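Long-range contacts in polymerase subunit PA (Dhori virus, PDB 4CGS), which probably binds RNA as part of the viral polymerase, the construct here being its N-terminal domain, counterpart of the cap-snatching endonuclease domain of influenza PA: residues K7-I11 with T152-E156; L32-V37 with R165-L169; E38-Y42 with V62-T66; Q78-F82 with D92-G98; V99-P105 with I120-L126. One frame throughout, in Å; residues are numbered along the deposited sequence.

Contact 1: K7-I11 with T152-E156; sequences KPKSI and TIYNE
Glu-156, extended from helix 140-157 (chi1 and chi2 t), brings its carboxylate against the backbone amides of a type I beta turn, Pro-8 to Ile-11, which leads into helix 13-18. The turn's central residues have phi/psi of -57/-33 (Lys-9) and -76/-8 (Ser-10), and Ile-11 N bonds back to Pro-8 O at 3.2 Å. Two bonds show both central amides facing the acid: Lys-9 N donates to Glu-156 OE2 at 2.8 Å (148°), Ser-10 N to Glu-156 OE1 at 2.9 Å (145°). Ser-10, in rotamer m, adds its OG to the same Glu-156 OE1 at 2.6 Å. In register, Ser-10 CA stands 5.5 Å from Ile-153 CA. Beside the polar group, Ile-153 CD1 meets Ile-11 CD1 at 3.6 Å and Pro-8 CB at 4.1 Å, next to helix 31-44. Lys-7 NZ braces the turn by donating to Pro-8 O (2.9 Å) and Ile-11 O (2.8 Å). Across these segments neutral donors thus meet the acid, while the end of Lys-9 leads away.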
# COMPACT_ATOMS: atom_id res chain seq x y z
N LYS A 7 11.70 9.06 11.17
CA LYS A 7 10.32 8.50 11.04
C LYS A 7 9.34 9.64 11.11
O LYS A 7 9.34 10.37 12.09
CB LYS A 7 10.03 7.57 12.17
CG LYS A 7 8.66 6.87 12.02
CD LYS A 7 8.29 6.03 13.22
CE LYS A 7 7.90 6.84 14.43
NZ LYS A 7 6.67 7.67 14.23
N PRO A 8 8.44 9.78 10.11
CA PRO A 8 7.36 10.73 10.25
C PRO A 8 6.45 10.39 11.45
O PRO A 8 6.28 9.23 11.80
CB PRO A 8 6.61 10.59 8.91
CG PRO A 8 7.60 10.01 7.98
CD PRO A 8 8.41 9.09 8.82
N LYS A 9 5.91 11.43 12.07
CA LYS A 9 4.97 11.23 13.15
C LYS A 9 3.79 10.37 12.69
O LYS A 9 3.22 9.64 13.46
CB LYS A 9 4.43 12.57 13.65
CG LYS A 9 3.63 12.55 14.94
CD LYS A 9 2.97 13.91 15.20
CE LYS A 9 3.12 14.43 16.63
NZ LYS A 9 2.15 13.75 17.52
N SER A 10 3.43 10.53 11.42
CA SER A 10 2.27 9.86 10.88
C SER A 10 2.42 8.39 10.58
O SER A 10 1.42 7.74 10.15
CB SER A 10 1.79 10.59 9.61
OG SER A 10 1.54 11.96 9.77
N ILE A 11 3.65 7.87 10.67
CA ILE A 11 3.90 6.44 10.48
C ILE A 11 4.04 5.83 11.84
O ILE A 11 4.77 6.33 12.70
CB ILE A 11 5.17 6.22 9.66
CG1 ILE A 11 5.08 6.76 8.22
CG2 ILE A 11 5.51 4.70 9.60
CD1 ILE A 11 3.90 6.22 7.42
N THR A 152 -3.10 13.05 6.07
CA THR A 152 -2.36 13.31 7.28
C THR A 152 -0.85 13.31 7.03
O THR A 152 -0.13 14.27 7.42
CB THR A 152 -2.70 12.26 8.38
OG1 THR A 152 -4.09 12.32 8.65
CG2 THR A 152 -1.95 12.51 9.64
N ILE A 153 -0.33 12.28 6.40
CA ILE A 153 1.10 12.26 6.11
C ILE A 153 1.53 13.28 5.07
O ILE A 153 2.58 13.93 5.19
CB ILE A 153 1.63 10.87 5.77
CG1 ILE A 153 3.17 10.86 5.80
CG2 ILE A 153 1.03 10.21 4.54
CD1 ILE A 153 3.82 9.53 6.05
N TYR A 154 0.69 13.58 4.09
CA TYR A 154 0.94 14.64 3.11
C TYR A 154 1.08 15.98 3.84
O TYR A 154 2.04 16.72 3.62
CB TYR A 154 -0.21 14.70 2.15
CG TYR A 154 -0.12 15.78 1.11
CD1 TYR A 154 0.75 15.76 0.11
CD2 TYR A 154 -1.07 16.81 1.12
CE1 TYR A 154 0.75 16.74 -0.90
CE2 TYR A 154 -1.02 17.81 0.17
CZ TYR A 154 -0.10 17.77 -0.85
OH TYR A 154 -0.10 18.75 -1.82
N ASN A 155 0.11 16.31 4.67
CA ASN A 155 0.17 17.57 5.42
C ASN A 155 1.36 17.66 6.38
O ASN A 155 1.91 18.73 6.57
CB ASN A 155 -1.16 17.88 6.05
CG ASN A 155 -2.11 18.40 5.03
OD1 ASN A 155 -1.75 19.32 4.27
ND2 ASN A 155 -3.35 17.82 5.02
N GLU A 156 1.76 16.55 6.96
CA GLU A 156 3.00 16.52 7.79
C GLU A 156 4.22 16.79 6.91
O GLU A 156 5.11 17.55 7.28
CB GLU A 156 3.16 15.17 8.50
CG GLU A 156 4.47 15.17 9.30
CD GLU A 156 4.81 13.85 9.95
OE1 GLU A 156 4.02 12.87 9.85
OE2 GLU A 156 5.89 13.82 10.58

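Contact 2: L32-V37 with R165-L169; sequences LEARIV and RMQEL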
# COMPACT_ATOMS: atom_id res chain seq x y z
N LEU A 32 15.77 6.99 2.44
CA LEU A 32 14.77 7.49 3.44
C LEU A 32 13.42 7.76 2.76
O LEU A 32 12.37 7.34 3.29
CB LEU A 32 15.33 8.76 4.15
CG LEU A 32 14.28 9.45 5.00
CD1 LEU A 32 13.73 8.56 6.13
CD2 LEU A 32 14.84 10.75 5.58
N GLU A 33 13.46 8.43 1.65
CA GLU A 33 12.25 8.77 0.92
C GLU A 33 11.51 7.47 0.52
O GLU A 33 10.31 7.35 0.66
CB GLU A 33 12.54 9.58 -0.31
CG GLU A 33 13.09 11.00 -0.13
CD GLU A 33 14.59 11.11 0.14
OE1 GLU A 33 15.27 10.14 0.43
OE2 GLU A 33 15.14 12.23 -0.05
N ALA A 34 12.26 6.53 -0.02
CA ALA A 34 11.70 5.27 -0.40
C ALA A 34 11.16 4.51 0.77
O ALA A 34 10.08 3.88 0.64
CB ALA A 34 12.71 4.43 -1.16
N ARG A 35 11.78 4.55 1.91
CA ARG A 35 11.30 3.84 3.11
C ARG A 35 9.98 4.45 3.56
O ARG A 35 9.05 3.71 3.94
CB ARG A 35 12.32 3.93 4.23
CG ARG A 35 12.01 3.12 5.45
CD ARG A 35 13.13 3.09 6.44
NE ARG A 35 12.77 2.26 7.59
CZ ARG A 35 13.55 2.14 8.68
NH1 ARG A 35 14.72 2.80 8.70
NH2 ARG A 35 13.16 1.43 9.75
N ILE A 36 9.89 5.79 3.55
CA ILE A 36 8.64 6.41 3.90
C ILE A 36 7.55 6.04 2.98
O ILE A 36 6.46 5.67 3.42
CB ILE A 36 8.81 7.96 4.00
CG1 ILE A 36 9.75 8.30 5.20
CG2 ILE A 36 7.45 8.63 4.20
CD1 ILE A 36 10.24 9.73 5.26
N VAL A 37 7.77 6.13 1.68
CA VAL A 37 6.77 5.68 0.71
C VAL A 37 6.36 4.22 0.89
O VAL A 37 5.17 3.90 0.81
CB VAL A 37 7.17 6.00 -0.74
CG1 VAL A 37 6.20 5.37 -1.74
CG2 VAL A 37 7.23 7.51 -0.93
N ARG A 165 11.26 16.19 -1.28
CA ARG A 165 12.21 15.09 -1.36
C ARG A 165 11.53 13.82 -1.90
O ARG A 165 12.12 13.11 -2.74
CB ARG A 165 12.88 14.84 -0.01
CG ARG A 165 13.90 15.95 0.28
CD ARG A 165 14.59 15.77 1.59
NE ARG A 165 15.25 14.50 1.66
CZ ARG A 165 15.91 14.07 2.72
NH1 ARG A 165 16.07 14.87 3.77
NH2 ARG A 165 16.45 12.83 2.71
N MET A 166 10.34 13.47 -1.38
CA MET A 166 9.65 12.30 -1.89
C MET A 166 9.24 12.42 -3.36
O MET A 166 9.22 11.45 -4.10
CB MET A 166 8.40 11.97 -1.06
CG MET A 166 8.74 11.29 0.27
SD MET A 166 7.27 10.76 1.17
CE MET A 166 6.60 12.31 1.73
N GLN A 167 8.92 13.64 -3.79
CA GLN A 167 8.65 13.90 -5.20
C GLN A 167 9.89 13.76 -6.08
O GLN A 167 9.78 13.76 -7.28
CB GLN A 167 7.93 15.25 -5.35
CG GLN A 167 6.52 15.14 -4.77
CD GLN A 167 5.60 16.35 -4.82
OE1 GLN A 167 6.03 17.54 -4.80
NE2 GLN A 167 4.27 16.03 -4.86
N GLU A 168 11.06 13.74 -5.44
CA GLU A 168 12.32 13.48 -6.10
C GLU A 168 12.68 12.01 -6.20
O GLU A 168 13.77 11.66 -6.67
CB GLU A 168 13.49 14.31 -5.48
CG GLU A 168 13.31 15.79 -5.61
CD GLU A 168 14.31 16.61 -4.80
OE1 GLU A 168 14.81 16.15 -3.77
OE2 GLU A 168 14.53 17.79 -5.14
N LEU A 169 11.82 11.09 -5.72
CA LEU A 169 11.96 9.65 -6.03
C LEU A 169 12.00 9.39 -7.55
O LEU A 169 11.08 9.71 -8.26
CB LEU A 169 10.87 8.83 -5.33
CG LEU A 169 11.21 8.56 -3.87
CD1 LEU A 169 10.05 8.15 -3.04
CD2 LEU A 169 12.35 7.50 -3.83
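A salt bridge joins the two segments: Arg-165 NE donates to Glu-33 OE2 at 2.8 Å (N-H...O angle 154°) and Arg-165 NH2 to the same Glu-33 OE2 at 3.1 Å (138°), so one carboxylate oxygen sits at the guanidinium edge, near its plane. It fastens the C-terminal helix 162-166 of this PA domain, probably of the PD-(D/E)XK nuclease fold, to helix 31-44. Glu-33 reaches the arginine by bending, with chi1 m and chi2 p, and its CA is 5.2 Å from Met-166 CA, the closest CA pair of the two segments. Beyond the ion pair, Leu-32 CD2 comes within 3.9 Å of Arg-165 NH2. Met-166 sets its sulfur against the helix, SD lying 3.7 Å from Ile-36 CG2 and 3.9 Å from Val-37 CG2. The chain then folds back through a type I beta turn, Met-166 to Leu-169, closed by Leu-169 N to Met-166 O at 3.1 Å; Arg-30 also holds it by a hydrogen bond to the Glu-168 carbonyl. That turn brings Leu-169 onto the helix beside Glu-33 and Ala-34, where Leu-169 CD2 lies 4.1 Å from Ala-34 CB and Leu-169 CD1 rests 3.6 Å from Val-37 CG2.

Contact 3: E38-Y42 with V62-T66; sequences ECIKY and VNMWT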
# COMPACT_ATOMS: atom_id res chain seq x y z
N GLU A 38 7.32 3.37 1.21
CA GLU A 38 7.01 1.92 1.40
C GLU A 38 6.16 1.73 2.64
O GLU A 38 5.22 0.93 2.66
CB GLU A 38 8.31 1.11 1.45
CG GLU A 38 8.10 -0.39 1.31
CD GLU A 38 9.39 -1.17 1.22
OE1 GLU A 38 10.45 -0.61 0.91
OE2 GLU A 38 9.32 -2.38 1.54
N CYS A 39 6.44 2.49 3.67
CA CYS A 39 5.62 2.46 4.86
C CYS A 39 4.24 3.03 4.63
O CYS A 39 3.25 2.55 5.18
CB CYS A 39 6.24 3.19 6.04
SG CYS A 39 7.71 2.42 6.77
N ILE A 40 4.11 4.04 3.78
CA ILE A 40 2.81 4.57 3.36
C ILE A 40 2.04 3.46 2.65
O ILE A 40 0.85 3.24 2.91
CB ILE A 40 2.97 5.82 2.48
CG1 ILE A 40 3.49 7.03 3.32
CG2 ILE A 40 1.61 6.20 1.83
CD1 ILE A 40 3.81 8.26 2.49
N LYS A 41 2.71 2.76 1.70
CA LYS A 41 2.08 1.67 0.98
C LYS A 41 1.57 0.60 1.94
O LYS A 41 0.45 0.13 1.81
CB LYS A 41 3.06 1.09 0.02
CG LYS A 41 2.55 -0.10 -0.79
CD LYS A 41 3.65 -0.61 -1.68
CE LYS A 41 3.33 -1.92 -2.34
NZ LYS A 41 4.42 -2.22 -3.37
N TYR A 42 2.36 0.20 2.91
CA TYR A 42 1.96 -0.79 3.88
C TYR A 42 0.76 -0.34 4.68
O TYR A 42 -0.19 -1.10 4.95
CB TYR A 42 3.10 -1.24 4.74
CG TYR A 42 2.80 -2.42 5.61
CD1 TYR A 42 2.70 -3.70 5.03
CD2 TYR A 42 2.53 -2.30 6.97
CE1 TYR A 42 2.42 -4.83 5.77
CE2 TYR A 42 2.24 -3.43 7.74
CZ TYR A 42 2.22 -4.68 7.16
OH TYR A 42 1.93 -5.80 7.91
N VAL A 62 -2.98 -9.99 3.85
CA VAL A 62 -1.94 -9.07 3.45
C VAL A 62 -0.69 -9.82 3.20
O VAL A 62 -0.13 -10.42 4.13
CB VAL A 62 -1.70 -7.93 4.54
CG1 VAL A 62 -0.51 -7.05 4.12
CG2 VAL A 62 -2.95 -7.06 4.76
N ASN A 63 -0.19 -9.80 1.96
CA ASN A 63 1.07 -10.48 1.61
C ASN A 63 2.26 -9.51 1.74
O ASN A 63 3.39 -9.98 1.84
CB ASN A 63 1.01 -10.98 0.15
CG ASN A 63 0.09 -12.08 -0.13
OD1 ASN A 63 -0.50 -12.12 -1.21
ND2 ASN A 63 -0.09 -12.98 0.82
N MET A 64 2.09 -8.20 1.65
CA MET A 64 3.21 -7.31 1.74
C MET A 64 3.97 -7.52 3.02
O MET A 64 3.38 -7.70 4.10
CB MET A 64 2.77 -5.88 1.63
CG MET A 64 3.89 -4.92 1.58
SD MET A 64 3.33 -3.21 1.31
CE MET A 64 4.86 -2.31 1.52
N TRP A 65 5.27 -7.54 2.89
CA TRP A 65 6.23 -7.79 3.99
C TRP A 65 6.14 -9.19 4.60
O TRP A 65 6.67 -9.39 5.69
CB TRP A 65 6.17 -6.67 5.04
CG TRP A 65 6.66 -5.35 4.57
CD1 TRP A 65 7.35 -4.99 3.41
CD2 TRP A 65 6.47 -4.10 5.29
NE1 TRP A 65 7.60 -3.64 3.41
CE2 TRP A 65 7.14 -3.07 4.53
CE3 TRP A 65 5.91 -3.77 6.52
CZ2 TRP A 65 7.14 -1.77 4.97
CZ3 TRP A 65 5.97 -2.47 6.93
CH2 TRP A 65 6.55 -1.48 6.18
N THR A 66 5.63 -10.15 3.84
CA THR A 66 5.73 -11.54 4.13
C THR A 66 6.58 -12.22 3.07
O THR A 66 6.75 -11.68 1.95
CB THR A 66 4.39 -12.25 4.24
OG1 THR A 66 3.84 -12.47 2.91
CG2 THR A 66 3.40 -11.45 5.17
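Two protrusions of a type II beta turn, Asn-63 to Thr-66, fit against helix 31-44. The first is Met-64, whose side chain is fully extended (t, t, t) and drives its methyl between two residues one helical turn apart: Met-64 CE is 3.8 Å from Glu-38 CG and 3.8 Å from Lys-41 CD. The second is the indole of Trp-65. It lies flat over Tyr-42 in an offset stack, centroids 4.2 Å apart and planes at 18°, with Tyr-42 CB over the indole face as a CH-pi contact. Around the rims, Trp-65 NE1 donates to Glu-38 OE2 at 2.8 Å, an oxygen that Ser-22 also binds; Cys-39 SG touches Trp-65 CH2 (4.1 Å), and Met-64 SD makes a Met-aromatic contact at the tyrosine edge. A glycerol, probably from the crystallisation liquor, lies by Tyr-42 and may mark a small pocket. The whole is a type II beta turn between strand 57-62 and helix 68-78, packed on helix 31-44 through an offset aromatic stack.

Contact 4: Q78-F82 with D92-G98; sequences QNLIF and DLKERKG
Gln-78, at the C-terminal end of helix 68-78, takes two hydrogen bonds on its carbonyl from one guanidinium, Arg-96 NH2 to Gln-78 O at 2.8 Å and Arg-96 NH1 to Gln-78 O at 3.0 Å. A water donates to Gln-78 OE1 (2.7 Å) and weakly accepts from Arg-96 NH1 (3.3 Å). Asn-79 leaves the helix with positive phi (52/45), a Schellman motif. Leu-80 (chi1 m, chi2 t) inserts next, with its CA 6.8 Å from Arg-96 CA; Leu-80 CD2 lies over the guanidinium face, 3.4 Å from Arg-96 CZ, and Leu-80 CD1 packs 3.8 Å from Leu-93 CD2. The partner is a beta hairpin of strands 90-92 and 97-104 with a G1 bulge: Arg-96 (63/55) and Lys-97 both face Asp-92, with Asp-92 N to Lys-97 O at 2.8 Å and Lys-97 N to Asp-92 O at 3.2 Å. Asp-92 OD1 accepts Lys-94 N (3.0 Å), an Asx turn, and Glu-95 N (3.0 Å), making an Asx motif; its OD2 is hydrogen-bonded to Tyr-137 and salt-bridged to Arg-59. Phe-82 (chi1 m, chi2 83°) brings its CZ to 3.3 Å from Gly-98 N, and an ideal CB on Gly-98 would fall 2.6 Å from Phe-82 CE2.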
# COMPACT_ATOMS: atom_id res chain seq x y z
N GLN A 78 -5.93 -20.64 -0.93
CA GLN A 78 -7.14 -19.96 -1.34
C GLN A 78 -7.53 -20.21 -2.79
O GLN A 78 -8.54 -19.71 -3.26
CB GLN A 78 -7.06 -18.44 -1.17
CG GLN A 78 -6.90 -18.08 0.31
CD GLN A 78 -8.11 -18.36 1.12
OE1 GLN A 78 -9.23 -18.37 0.58
NE2 GLN A 78 -7.96 -18.52 2.41
N ASN A 79 -6.69 -20.92 -3.52
CA ASN A 79 -6.87 -21.08 -4.96
C ASN A 79 -7.04 -19.75 -5.69
O ASN A 79 -7.89 -19.64 -6.54
CB ASN A 79 -8.04 -22.04 -5.25
CG ASN A 79 -8.04 -22.55 -6.68
OD1 ASN A 79 -6.95 -22.73 -7.31
ND2 ASN A 79 -9.23 -22.77 -7.24
N LEU A 80 -6.18 -18.80 -5.30
CA LEU A 80 -6.09 -17.49 -5.96
C LEU A 80 -4.69 -17.36 -6.47
O LEU A 80 -3.75 -17.09 -5.74
CB LEU A 80 -6.39 -16.35 -5.00
CG LEU A 80 -7.78 -16.26 -4.52
CD1 LEU A 80 -7.79 -15.30 -3.32
CD2 LEU A 80 -8.77 -15.84 -5.62
N ILE A 81 -4.53 -17.70 -7.77
CA ILE A 81 -3.20 -17.89 -8.37
C ILE A 81 -2.98 -16.81 -9.43
O ILE A 81 -3.90 -16.40 -10.16
CB ILE A 81 -3.12 -19.26 -9.07
CG1 ILE A 81 -3.69 -20.41 -8.18
CG2 ILE A 81 -1.63 -19.54 -9.46
CD1 ILE A 81 -3.06 -20.59 -6.81
N PHE A 82 -1.77 -16.29 -9.47
CA PHE A 82 -1.39 -15.14 -10.34
C PHE A 82 -0.06 -15.43 -11.00
O PHE A 82 0.63 -16.33 -10.61
CB PHE A 82 -1.25 -13.90 -9.49
CG PHE A 82 -2.51 -13.56 -8.72
CD1 PHE A 82 -2.77 -14.20 -7.49
CD2 PHE A 82 -3.54 -12.77 -9.29
CE1 PHE A 82 -3.93 -13.98 -6.79
CE2 PHE A 82 -4.65 -12.53 -8.52
CZ PHE A 82 -4.84 -13.18 -7.32
N ASP A 92 -8.05 -10.51 -1.84
CA ASP A 92 -9.38 -10.12 -1.48
C ASP A 92 -10.22 -11.40 -1.59
O ASP A 92 -10.49 -11.88 -2.70
CB ASP A 92 -9.87 -9.07 -2.45
CG ASP A 92 -11.29 -8.65 -2.20
OD1 ASP A 92 -12.05 -9.32 -1.49
OD2 ASP A 92 -11.69 -7.57 -2.74
N LEU A 93 -10.57 -11.98 -0.44
CA LEU A 93 -11.25 -13.27 -0.43
C LEU A 93 -12.75 -13.15 -0.77
O LEU A 93 -13.46 -14.16 -1.08
CB LEU A 93 -11.05 -13.92 0.92
CG LEU A 93 -9.60 -14.07 1.41
CD1 LEU A 93 -9.52 -14.84 2.72
CD2 LEU A 93 -8.79 -14.75 0.30
N LYS A 94 -13.28 -11.94 -0.72
CA LYS A 94 -14.72 -11.69 -1.11
C LYS A 94 -14.81 -11.66 -2.60
O LYS A 94 -15.62 -12.42 -3.18
CB LYS A 94 -15.22 -10.43 -0.46
CG LYS A 94 -16.59 -10.05 -0.93
CD LYS A 94 -16.96 -8.69 -0.38
CE LYS A 94 -18.31 -8.22 -0.86
NZ LYS A 94 -18.50 -6.84 -0.39
N GLU A 95 -14.04 -10.81 -3.22
CA GLU A 95 -14.08 -10.61 -4.67
C GLU A 95 -13.24 -11.64 -5.44
O GLU A 95 -13.39 -11.75 -6.68
CB GLU A 95 -13.67 -9.17 -5.03
CG GLU A 95 -14.62 -8.13 -4.45
CD GLU A 95 -16.03 -8.26 -4.92
OE1 GLU A 95 -16.23 -8.79 -6.01
OE2 GLU A 95 -16.93 -7.82 -4.17
N ARG A 96 -12.38 -12.39 -4.74
CA ARG A 96 -11.51 -13.39 -5.39
C ARG A 96 -10.56 -12.65 -6.35
O ARG A 96 -10.46 -13.02 -7.52
CB ARG A 96 -12.30 -14.50 -6.09
CG ARG A 96 -13.37 -15.13 -5.23
CD ARG A 96 -12.68 -16.08 -4.22
NE ARG A 96 -11.91 -17.11 -4.96
CZ ARG A 96 -11.07 -17.96 -4.40
NH1 ARG A 96 -10.86 -17.89 -3.11
NH2 ARG A 96 -10.34 -18.81 -5.16
N LYS A 97 -9.85 -11.67 -5.81
CA LYS A 97 -8.95 -10.83 -6.60
C LYS A 97 -7.62 -10.72 -5.85
O LYS A 97 -7.61 -10.76 -4.60
CB LYS A 97 -9.49 -9.43 -6.78
CG LYS A 97 -10.85 -9.23 -7.41
CD LYS A 97 -10.87 -9.34 -8.89
CE LYS A 97 -12.25 -9.25 -9.49
NZ LYS A 97 -12.23 -9.58 -10.92
N GLY A 98 -6.55 -10.48 -6.60
CA GLY A 98 -5.31 -10.06 -6.06
C GLY A 98 -5.24 -8.55 -6.18
O GLY A 98 -5.51 -8.02 -7.25
O HOH W 1 -10.71 -20.20 -0.76

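Contact 5: V99-P105 with I120-L126; sequences VYVKVYP and IFVRVSL
Parallel strands 97-104 and 119-125 form one end of the mixed beta-sheet of this PA domain, the latter being an outermost strand within the chain. The axes of 99-104 and 120-125 approach to 4.6 Å at 19°, and each residue from Val-99 to Tyr-104 pairs with the one 21 places later, Val-99 with Ile-120 through Tyr-104 with Ser-125. The even residues of the first strand carry the bonds: Tyr-100 N to Ile-120 O (2.9 Å), Val-122 N to Tyr-100 O (2.8 Å), Lys-102 N to Val-122 O (2.8 Å), Val-124 N to Lys-102 O (3.0 Å), Tyr-104 N to Val-124 O (2.8 Å) and Leu-126 N to Tyr-104 O (2.8 Å). Val-99, Val-101, Val-103, Ile-120, Val-122 and Val-124 share one face, toward helices 31-44 and 132-137; Val-99 CG1 meets Val-122 CG2 at 3.8 Å, and Val-103 CG1 meets Leu-126 CD2 at 3.5 Å. On the other face Tyr-100 and Phe-121, both chi1 m, make an offset stack (centroids 4.5 Å apart, planes at 23°), with the hydroxyl of Tyr-100 bound to Glu-119. Farther along, Arg-123 NE donates to Tyr-104 OH at 2.7 Å. Such a mixed sheet flanked by helices is consistent with the PD-(D/E)XK nuclease core of orthomyxovirus PA domains.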
# COMPACT_ATOMS: atom_id res chain seq x y z
N VAL A 99 -4.85 -7.90 -5.12
CA VAL A 99 -4.81 -6.44 -5.06
C VAL A 99 -3.37 -5.99 -5.00
O VAL A 99 -2.62 -6.40 -4.15
CB VAL A 99 -5.60 -5.91 -3.84
CG1 VAL A 99 -5.59 -4.37 -3.84
CG2 VAL A 99 -7.03 -6.45 -3.82
N TYR A 100 -3.00 -5.06 -5.89
CA TYR A 100 -1.68 -4.45 -5.89
C TYR A 100 -1.91 -2.99 -5.49
O TYR A 100 -2.86 -2.38 -5.98
CB TYR A 100 -1.04 -4.54 -7.24
CG TYR A 100 -0.89 -5.95 -7.81
CD1 TYR A 100 -1.92 -6.49 -8.49
CD2 TYR A 100 0.28 -6.70 -7.65
CE1 TYR A 100 -1.89 -7.76 -9.04
CE2 TYR A 100 0.36 -8.02 -8.21
CZ TYR A 100 -0.74 -8.47 -8.91
OH TYR A 100 -0.73 -9.76 -9.49
N VAL A 101 -1.05 -2.45 -4.64
CA VAL A 101 -1.16 -1.03 -4.20
C VAL A 101 0.03 -0.27 -4.74
O VAL A 101 1.19 -0.70 -4.55
CB VAL A 101 -1.20 -0.98 -2.69
CG1 VAL A 101 -1.21 0.47 -2.18
CG2 VAL A 101 -2.40 -1.72 -2.14
N LYS A 102 -0.24 0.86 -5.35
CA LYS A 102 0.74 1.77 -5.84
C LYS A 102 0.50 3.19 -5.29
O LYS A 102 -0.61 3.73 -5.44
CB LYS A 102 0.78 1.70 -7.43
CG LYS A 102 1.24 0.38 -8.09
CD LYS A 102 1.63 0.54 -9.57
CE LYS A 102 2.39 -0.68 -10.16
NZ LYS A 102 3.06 -0.48 -11.50
N VAL A 103 1.53 3.78 -4.72
CA VAL A 103 1.49 5.12 -4.21
C VAL A 103 2.26 6.05 -5.16
O VAL A 103 3.43 5.86 -5.45
CB VAL A 103 2.12 5.23 -2.79
CG1 VAL A 103 2.10 6.67 -2.30
CG2 VAL A 103 1.41 4.27 -1.85
N TYR A 104 1.59 7.06 -5.64
CA TYR A 104 2.17 8.07 -6.52
C TYR A 104 2.54 9.33 -5.70
O TYR A 104 1.73 9.84 -5.11
CB TYR A 104 1.08 8.35 -7.55
CG TYR A 104 0.80 7.24 -8.51
CD1 TYR A 104 0.05 6.12 -8.11
CD2 TYR A 104 1.32 7.21 -9.79
CE1 TYR A 104 -0.22 5.07 -8.94
CE2 TYR A 104 1.05 6.16 -10.66
CZ TYR A 104 0.31 5.07 -10.23
OH TYR A 104 0.02 4.01 -11.08
N PRO A 105 3.86 9.65 -5.47
CA PRO A 105 4.18 11.01 -5.03
C PRO A 105 3.60 11.93 -6.14
O PRO A 105 4.11 11.88 -7.27
CB PRO A 105 5.72 11.00 -4.96
CG PRO A 105 6.16 9.53 -4.86
CD PRO A 105 5.07 8.79 -5.60
N ILE A 120 -6.80 -6.37 -9.21
CA ILE A 120 -7.19 -5.01 -8.95
C ILE A 120 -5.93 -4.22 -8.60
O ILE A 120 -5.17 -4.59 -7.72
CB ILE A 120 -8.19 -4.90 -7.75
CG1 ILE A 120 -9.47 -5.61 -8.08
CG2 ILE A 120 -8.35 -3.39 -7.34
CD1 ILE A 120 -10.31 -4.94 -9.13
N PHE A 121 -5.72 -3.06 -9.23
CA PHE A 121 -4.61 -2.18 -8.91
C PHE A 121 -5.17 -0.91 -8.23
O PHE A 121 -5.64 -0.02 -8.87
CB PHE A 121 -3.83 -1.82 -10.19
CG PHE A 121 -2.85 -2.89 -10.70
CD1 PHE A 121 -3.35 -4.09 -11.17
CD2 PHE A 121 -1.46 -2.73 -10.67
CE1 PHE A 121 -2.54 -5.08 -11.67
CE2 PHE A 121 -0.64 -3.75 -11.11
CZ PHE A 121 -1.19 -4.91 -11.65
N VAL A 122 -4.98 -0.85 -6.92
CA VAL A 122 -5.28 0.36 -6.11
C VAL A 122 -4.18 1.34 -6.38
O VAL A 122 -2.97 1.06 -6.12
CB VAL A 122 -5.39 0.00 -4.61
CG1 VAL A 122 -5.29 1.22 -3.73
CG2 VAL A 122 -6.69 -0.81 -4.36
N ARG A 123 -4.57 2.54 -6.83
CA ARG A 123 -3.64 3.57 -7.28
C ARG A 123 -4.02 4.88 -6.62
O ARG A 123 -5.10 5.42 -6.84
CB ARG A 123 -3.61 3.75 -8.80
CG ARG A 123 -2.86 2.63 -9.57
CD ARG A 123 -2.94 2.89 -11.07
NE ARG A 123 -1.89 2.20 -11.86
CZ ARG A 123 -2.09 1.23 -12.77
NH1 ARG A 123 -3.33 0.76 -13.02
NH2 ARG A 123 -1.04 0.76 -13.49
N VAL A 124 -3.17 5.33 -5.70
CA VAL A 124 -3.46 6.50 -4.87
C VAL A 124 -2.30 7.44 -4.91
O VAL A 124 -1.12 7.02 -4.98
CB VAL A 124 -3.80 6.09 -3.42
CG1 VAL A 124 -5.04 5.21 -3.32
CG2 VAL A 124 -2.65 5.41 -2.69
N SER A 125 -2.57 8.74 -4.76
CA SER A 125 -1.51 9.76 -4.69
C SER A 125 -1.23 10.13 -3.29
O SER A 125 -2.05 9.99 -2.38
CB SER A 125 -1.86 11.00 -5.49
OG SER A 125 -2.77 11.83 -4.76
N LEU A 126 -0.04 10.71 -3.07
CA LEU A 126 0.33 11.17 -1.74
C LEU A 126 -0.65 12.23 -1.22
O LEU A 126 -0.87 12.35 -0.02
CB LEU A 126 1.79 11.72 -1.68
CG LEU A 126 3.01 10.79 -1.84
CD1 LEU A 126 4.33 11.57 -1.96
CD2 LEU A 126 3.10 9.69 -0.78

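The contacts belong to one compact domain built on a mixed sheet and surrounding helices. Helix 31-44 serves contacts 2 and 3 and touches contacts 1 and 5: Ile-40 packs on Ile-153, Ile-11 and Leu-126, and Val-37 on Val-103. Contacts 4 and 5 share strand 97-104, their centres about 18 Å apart. At the far ends, contacts 1 and 4 have centres about 32 Å apart, on opposite sides of the chain's centre. In sequence, contacts 3, 4 and 5 follow in series inside the loops closed by contacts 1 and 2, which cross each other. The chain's two ends thus meet around helix 31-44, while the intervening residues supply the sheet.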